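Local coordinates for major capsid protein (PDB 5J7O), which forms the trimeric, double jelly-roll building block that probably tiles the outer protein shell of a large double-stranded DNA virus, at residues Phe174-Phe186 with Ala283-Val297. Numbering follows the deposited sequence.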
loop_
_atom_site.group_PDB
_atom_site.type_symbol
_atom_site.label_atom_id
_atom_site.label_comp_id
_atom_site.label_asym_id
_atom_site.label_seq_id
_atom_site.Cartn_x
_atom_site.Cartn_y
_atom_site.Cartn_z
ATOM N N PHE B 174 -19.668 -16.473 -16.918
ATOM C CA PHE B 174 -18.681 -15.438 -17.169
ATOM C C PHE B 174 -17.301 -16.068 -17.344
ATOM O O PHE B 174 -17.092 -17.255 -17.082
ATOM C CB PHE B 174 -18.663 -14.411 -16.034
ATOM C CG PHE B 174 -19.829 -13.455 -16.053
ATOM C CD1 PHE B 174 -20.831 -13.572 -17.004
ATOM C CD2 PHE B 174 -19.912 -12.430 -15.126
ATOM C CE1 PHE B 174 -21.898 -12.691 -17.020
ATOM C CE2 PHE B 174 -20.974 -11.545 -15.138
ATOM C CZ PHE B 174 -21.969 -11.675 -16.088
ATOM N N VAL B 175 -16.351 -15.258 -17.799
ATOM C CA VAL B 175 -14.983 -15.715 -17.999
ATOM C C VAL B 175 -14.043 -14.842 -17.185
ATOM O O VAL B 175 -14.309 -13.662 -16.927
ATOM C CB VAL B 175 -14.575 -15.716 -19.489
ATOM C CG1 VAL B 175 -15.288 -16.837 -20.231
ATOM C CG2 VAL B 175 -14.882 -14.376 -20.127
ATOM N N ARG B 176 -12.935 -15.445 -16.767
ATOM C CA ARG B 176 -11.910 -14.760 -16.002
ATOM C C ARG B 176 -10.561 -15.327 -16.404
ATOM O O ARG B 176 -10.467 -16.468 -16.864
ATOM C CB ARG B 176 -12.115 -14.934 -14.494
ATOM C CG ARG B 176 -11.164 -15.935 -13.864
ATOM C CD ARG B 176 -11.679 -16.412 -12.521
ATOM N NE ARG B 176 -11.815 -15.331 -11.547
ATOM C CZ ARG B 176 -12.590 -15.393 -10.466
ATOM N NH1 ARG B 176 -13.316 -16.477 -10.222
ATOM N NH2 ARG B 176 -12.646 -14.368 -9.628
ATOM N N TYR B 177 -9.519 -14.525 -16.226
ATOM C CA TYR B 177 -8.153 -15.001 -16.367
ATOM C C TYR B 177 -7.595 -15.420 -15.013
ATOM O O TYR B 177 -7.996 -14.906 -13.964
ATOM C CB TYR B 177 -7.258 -13.926 -16.993
ATOM C CG TYR B 177 -7.368 -13.855 -18.499
ATOM C CD1 TYR B 177 -8.298 -13.021 -19.109
ATOM C CD2 TYR B 177 -6.555 -14.635 -19.310
ATOM C CE1 TYR B 177 -8.407 -12.961 -20.491
ATOM C CE2 TYR B 177 -6.657 -14.582 -20.690
ATOM C CZ TYR B 177 -7.584 -13.744 -21.273
ATOM O OH TYR B 177 -7.686 -13.692 -22.645
ATOM N N CYS B 178 -6.671 -16.373 -15.042
ATOM C CA CYS B 178 -5.947 -16.717 -13.832
ATOM C C CYS B 178 -5.113 -15.523 -13.374
ATOM O O CYS B 178 -4.836 -14.596 -14.140
ATOM C CB CYS B 178 -5.055 -17.929 -14.068
ATOM S SG CYS B 178 -3.628 -17.607 -15.126
ATOM N N GLU B 179 -4.749 -15.528 -12.096
ATOM C CA GLU B 179 -3.913 -14.456 -11.576
ATOM C C GLU B 179 -2.531 -14.525 -12.208
ATOM O O GLU B 179 -1.969 -15.608 -12.400
ATOM C CB GLU B 179 -3.815 -14.533 -10.055
ATOM C CG GLU B 179 -5.067 -14.047 -9.347
ATOM C CD GLU B 179 -4.854 -13.831 -7.865
ATOM O OE1 GLU B 179 -4.040 -14.565 -7.269
ATOM O OE2 GLU B 179 -5.495 -12.920 -7.299
ATOM N N TYR B 180 -2.002 -13.355 -12.551
ATOM C CA TYR B 180 -0.723 -13.225 -13.237
ATOM C C TYR B 180 -0.672 -14.080 -14.506
ATOM O O TYR B 180 0.172 -14.973 -14.629
ATOM C CB TYR B 180 0.423 -13.570 -12.297
ATOM C CG TYR B 180 0.394 -12.722 -11.048
ATOM C CD1 TYR B 180 0.821 -11.403 -11.080
ATOM C CD2 TYR B 180 -0.088 -13.227 -9.847
ATOM C CE1 TYR B 180 0.788 -10.613 -9.950
ATOM C CE2 TYR B 180 -0.126 -12.442 -8.710
ATOM C CZ TYR B 180 0.314 -11.136 -8.768
ATOM O OH TYR B 180 0.282 -10.346 -7.643
ATOM N N PRO B 181 -1.561 -13.824 -15.475
ATOM C CA PRO B 181 -1.586 -14.672 -16.678
ATOM C C PRO B 181 -0.290 -14.628 -17.461
ATOM O O PRO B 181 0.118 -15.644 -18.034
ATOM C CB PRO B 181 -2.760 -14.102 -17.491
ATOM C CG PRO B 181 -3.508 -13.194 -16.554
ATOM C CD PRO B 181 -2.504 -12.699 -15.571
ATOM N N GLY B 182 0.375 -13.473 -17.494
ATOM C CA GLY B 182 1.625 -13.381 -18.224
ATOM C C GLY B 182 2.718 -14.238 -17.623
ATOM O O GLY B 182 3.663 -14.621 -18.313
ATOM N N LEU B 183 2.601 -14.561 -16.335
ATOM C CA LEU B 183 3.609 -15.405 -15.708
ATOM C C LEU B 183 3.349 -16.881 -15.980
ATOM O O LEU B 183 4.296 -17.646 -16.189
ATOM C CB LEU B 183 3.662 -15.138 -14.205
ATOM C CG LEU B 183 4.084 -13.728 -13.797
ATOM C CD1 LEU B 183 4.289 -13.645 -12.297
ATOM C CD2 LEU B 183 5.344 -13.308 -14.539
ATOM N N ARG B 184 2.081 -17.300 -15.982
ATOM C CA ARG B 184 1.779 -18.701 -16.253
ATOM C C ARG B 184 1.806 -19.014 -17.742
ATOM O O ARG B 184 2.076 -20.159 -18.121
ATOM C CB ARG B 184 0.413 -19.081 -15.681
ATOM C CG ARG B 184 0.284 -20.569 -15.404
ATOM C CD ARG B 184 -1.099 -20.961 -14.918
ATOM N NE ARG B 184 -1.082 -22.304 -14.345
ATOM C CZ ARG B 184 -2.165 -23.003 -14.027
ATOM N NH1 ARG B 184 -3.372 -22.493 -14.232
ATOM N NH2 ARG B 184 -2.043 -24.218 -13.509
ATOM N N LEU B 185 1.531 -18.018 -18.589
ATOM C CA LEU B 185 1.426 -18.261 -20.024
ATOM C C LEU B 185 2.704 -18.873 -20.582
ATOM O O LEU B 185 2.653 -19.735 -21.468
ATOM C CB LEU B 185 1.100 -16.960 -20.754
ATOM C CG LEU B 185 0.898 -17.088 -22.264
ATOM C CD1 LEU B 185 -0.374 -17.865 -22.565
ATOM C CD2 LEU B 185 0.867 -15.722 -22.920
ATOM N N PHE B 186 3.856 -18.448 -20.074
ATOM C CA PHE B 186 5.143 -18.950 -20.549
ATOM C C PHE B 186 5.547 -20.129 -19.672
ATOM O O PHE B 186 6.106 -19.948 -18.587
ATOM C CB PHE B 186 6.197 -17.848 -20.529
ATOM C CG PHE B 186 5.968 -16.764 -21.549
ATOM C CD1 PHE B 186 4.912 -16.837 -22.444
ATOM C CD2 PHE B 186 6.820 -15.675 -21.619
ATOM C CE1 PHE B 186 4.706 -15.844 -23.381
ATOM C CE2 PHE B 186 6.620 -14.679 -22.555
ATOM C CZ PHE B 186 5.562 -14.764 -23.437
ATOM N N ALA B 283 -8.743 -8.359 -15.777
ATOM C CA ALA B 283 -8.689 -9.692 -16.368
ATOM C C ALA B 283 -9.096 -10.783 -15.385
ATOM O O ALA B 283 -9.577 -11.841 -15.806
ATOM C CB ALA B 283 -7.287 -9.968 -16.909
ATOM N N GLN B 284 -8.916 -10.557 -14.084
ATOM C CA GLN B 284 -9.251 -11.572 -13.092
ATOM C C GLN B 284 -10.692 -11.490 -12.609
ATOM O O GLN B 284 -11.183 -12.452 -12.007
ATOM C CB GLN B 284 -8.307 -11.476 -11.888
ATOM C CG GLN B 284 -6.923 -12.061 -12.133
ATOM C CD GLN B 284 -6.070 -11.203 -13.048
ATOM O OE1 GLN B 284 -6.082 -9.975 -12.956
ATOM N NE2 GLN B 284 -5.326 -11.846 -13.939
ATOM N N THR B 285 -11.376 -10.379 -12.854
ATOM C CA THR B 285 -12.771 -10.246 -12.445
ATOM C C THR B 285 -13.680 -10.891 -13.487
ATOM O O THR B 285 -13.561 -10.584 -14.677
ATOM C CB THR B 285 -13.138 -8.774 -12.260
ATOM O OG1 THR B 285 -12.437 -8.243 -11.129
ATOM C CG2 THR B 285 -14.633 -8.617 -12.038
ATOM N N PRO B 286 -14.584 -11.784 -13.083
ATOM C CA PRO B 286 -15.429 -12.480 -14.066
ATOM C C PRO B 286 -16.344 -11.511 -14.801
ATOM O O PRO B 286 -17.009 -10.673 -14.190
ATOM C CB PRO B 286 -16.229 -13.469 -13.208
ATOM C CG PRO B 286 -15.460 -13.589 -11.927
ATOM C CD PRO B 286 -14.832 -12.250 -11.710
ATOM N N LYS B 287 -16.375 -11.637 -16.127
ATOM C CA LYS B 287 -17.170 -10.760 -16.975
ATOM C C LYS B 287 -17.867 -11.579 -18.049
ATOM O O LYS B 287 -17.400 -12.656 -18.432
ATOM C CB LYS B 287 -16.309 -9.678 -17.641
ATOM C CG LYS B 287 -15.574 -8.769 -16.675
ATOM C CD LYS B 287 -14.748 -7.737 -17.424
ATOM C CE LYS B 287 -14.035 -6.799 -16.467
ATOM N NZ LYS B 287 -13.304 -5.721 -17.190
ATOM N N ALA B 288 -18.997 -11.053 -18.535
ATOM C CA ALA B 288 -19.666 -11.671 -19.676
ATOM C C ALA B 288 -18.734 -11.743 -20.876
ATOM O O ALA B 288 -18.725 -12.739 -21.610
ATOM C CB ALA B 288 -20.936 -10.895 -20.025
ATOM N N THR B 289 -17.935 -10.700 -21.087
ATOM C CA THR B 289 -16.904 -10.692 -22.117
ATOM C C THR B 289 -15.643 -10.082 -21.528
ATOM O O THR B 289 -15.669 -8.945 -21.047
ATOM C CB THR B 289 -17.348 -9.904 -23.353
ATOM O OG1 THR B 289 -18.449 -10.573 -23.981
ATOM C CG2 THR B 289 -16.200 -9.783 -24.346
ATOM N N GLN B 290 -14.550 -10.840 -21.552
ATOM C CA GLN B 290 -13.245 -10.292 -21.212
ATOM C C GLN B 290 -12.676 -9.568 -22.424
ATOM O O GLN B 290 -12.713 -10.090 -23.543
ATOM C CB GLN B 290 -12.293 -11.397 -20.754
ATOM C CG GLN B 290 -12.493 -11.845 -19.312
ATOM C CD GLN B 290 -11.950 -10.848 -18.305
ATOM O OE1 GLN B 290 -11.203 -9.934 -18.658
ATOM N NE2 GLN B 290 -12.320 -11.023 -17.043
ATOM N N GLU B 291 -12.160 -8.363 -22.203
ATOM C CA GLU B 291 -11.620 -7.573 -23.295
ATOM C C GLU B 291 -10.318 -8.187 -23.803
ATOM O O GLU B 291 -9.733 -9.082 -23.184
ATOM C CB GLU B 291 -11.389 -6.131 -22.848
ATOM C CG GLU B 291 -12.537 -5.542 -22.050
ATOM C CD GLU B 291 -12.365 -4.059 -21.796
ATOM O OE1 GLU B 291 -13.148 -3.495 -21.004
ATOM O OE2 GLU B 291 -11.445 -3.458 -22.392
ATOM N N GLN B 292 -9.867 -7.693 -24.955
ATOM C CA GLN B 292 -8.601 -8.138 -25.522
ATOM C C GLN B 292 -7.468 -7.889 -24.535
ATOM O O GLN B 292 -7.162 -6.740 -24.204
ATOM C CB GLN B 292 -8.331 -7.410 -26.838
ATOM C CG GLN B 292 -6.985 -7.744 -27.464
ATOM C CD GLN B 292 -6.658 -6.857 -28.651
ATOM O OE1 GLN B 292 -6.097 -5.772 -28.493
ATOM N NE2 GLN B 292 -7.006 -7.317 -29.847
ATOM N N LEU B 293 -6.853 -8.969 -24.061
ATOM C CA LEU B 293 -5.790 -8.863 -23.070
ATOM C C LEU B 293 -4.464 -8.602 -23.772
ATOM O O LEU B 293 -4.023 -9.406 -24.602
ATOM C CB LEU B 293 -5.721 -10.135 -22.228
ATOM C CG LEU B 293 -4.776 -10.085 -21.025
ATOM C CD1 LEU B 293 -5.171 -8.958 -20.085
ATOM C CD2 LEU B 293 -4.765 -11.418 -20.293
ATOM N N ASN B 294 -3.831 -7.481 -23.441
ATOM C CA ASN B 294 -2.540 -7.102 -24.003
ATOM C C ASN B 294 -1.499 -7.123 -22.895
ATOM O O ASN B 294 -1.645 -6.425 -21.886
ATOM C CB ASN B 294 -2.607 -5.722 -24.654
ATOM C CG ASN B 294 -3.372 -5.733 -25.960
ATOM O OD1 ASN B 294 -2.793 -5.923 -27.029
ATOM N ND2 ASN B 294 -4.682 -5.528 -25.881
ATOM N N MET B 295 -0.454 -7.922 -23.085
ATOM C CA MET B 295 0.609 -8.062 -22.107
ATOM C C MET B 295 1.954 -7.809 -22.772
ATOM O O MET B 295 2.154 -8.128 -23.947
ATOM C CB MET B 295 0.597 -9.457 -21.465
ATOM C CG MET B 295 -0.712 -9.803 -20.769
ATOM S SD MET B 295 -0.748 -11.467 -20.072
ATOM C CE MET B 295 -0.619 -12.469 -21.552
ATOM N N PHE B 296 2.866 -7.213 -22.011
ATOM C CA PHE B 296 4.270 -7.074 -22.386
ATOM C C PHE B 296 5.061 -7.823 -21.320
ATOM O O PHE B 296 5.450 -7.248 -20.301
ATOM C CB PHE B 296 4.692 -5.606 -22.490
ATOM C CG PHE B 296 4.413 -4.983 -23.829
ATOM C CD1 PHE B 296 3.141 -4.542 -24.150
ATOM C CD2 PHE B 296 5.425 -4.827 -24.762
ATOM C CE1 PHE B 296 2.881 -3.964 -25.380
ATOM C CE2 PHE B 296 5.173 -4.250 -25.992
ATOM C CZ PHE B 296 3.899 -3.817 -26.302
ATOM N N VAL B 297 5.288 -9.112 -21.553
ATOM C CA VAL B 297 5.938 -9.975 -20.573
ATOM C C VAL B 297 7.450 -9.828 -20.710
ATOM O O VAL B 297 8.012 -10.199 -21.750
ATOM C CB VAL B 297 5.511 -11.440 -20.741
ATOM C CG1 VAL B 297 6.150 -12.306 -19.668
ATOM C CG2 VAL B 297 3.995 -11.557 -20.690
HETATM O O HOH W 1 -9.850 -12.152 -23.798
#
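The carbonyl oxygen of Val175 is gripped twice: Lys287 N donates to it at 3.0 Å, and Gln290 NE2 adds a weak bond, while Pro286 CA leans in with a C-H...O contact. With Val175 N bonded to Lys287 O at 2.9 Å, this makes a single antiparallel bridge of the hydrogen-bonded type, a worked example of how the loop leading into strand 293-298 is tied to strand 170-177 in a double jelly-roll capsid protein. Strand 170-177 also pairs antiparallel with strand 333-336, Phe174 with Ala336 and Arg176 with Phe334. Two residues on from the bridge, Tyr177 N donates a hydrogen bond to Ala283 O at 2.7 Å, and Arg176 NE bonds Gln284 O, which lies near the guanidinium edge, while Pro286 CG sits over one guanidinium face. Arg274 of the second subunit brings a like charge close to Arg176 and also bonds Thr285 OG1, which is held by Glu229 as well, placing this end of the contact beside a subunit interface. Gln284, its chain folded back at chi2 (73°), delivers NE2 to Cys178 O at 2.8 Å; the donor stands above the carbonyl plane, and the other end of the amide, OE1, is held by Glu229 N. Apolar contacts carry much of the rest. The Phe174 ring lays one face over Ala288 N and the Lys287 carbonyl carbon. On the Tyr177 ring, Leu293 CD2 presses almost along the normal, 3.6 Å from the centroid, a CH-pi contact; the phenol OH bonds Gln387 and donates to a water that in turn donates to Glu291 O. Farther along, helix 181-185 rests on strand 293-297, their axes 63° apart. With no side chain on Gly182 to intervene, Met295 SD comes to 3.5 Å from Gly182 N, and the bend at chi3 (-64°) turns Met295 CE to 3.8 Å from Leu185 CD2.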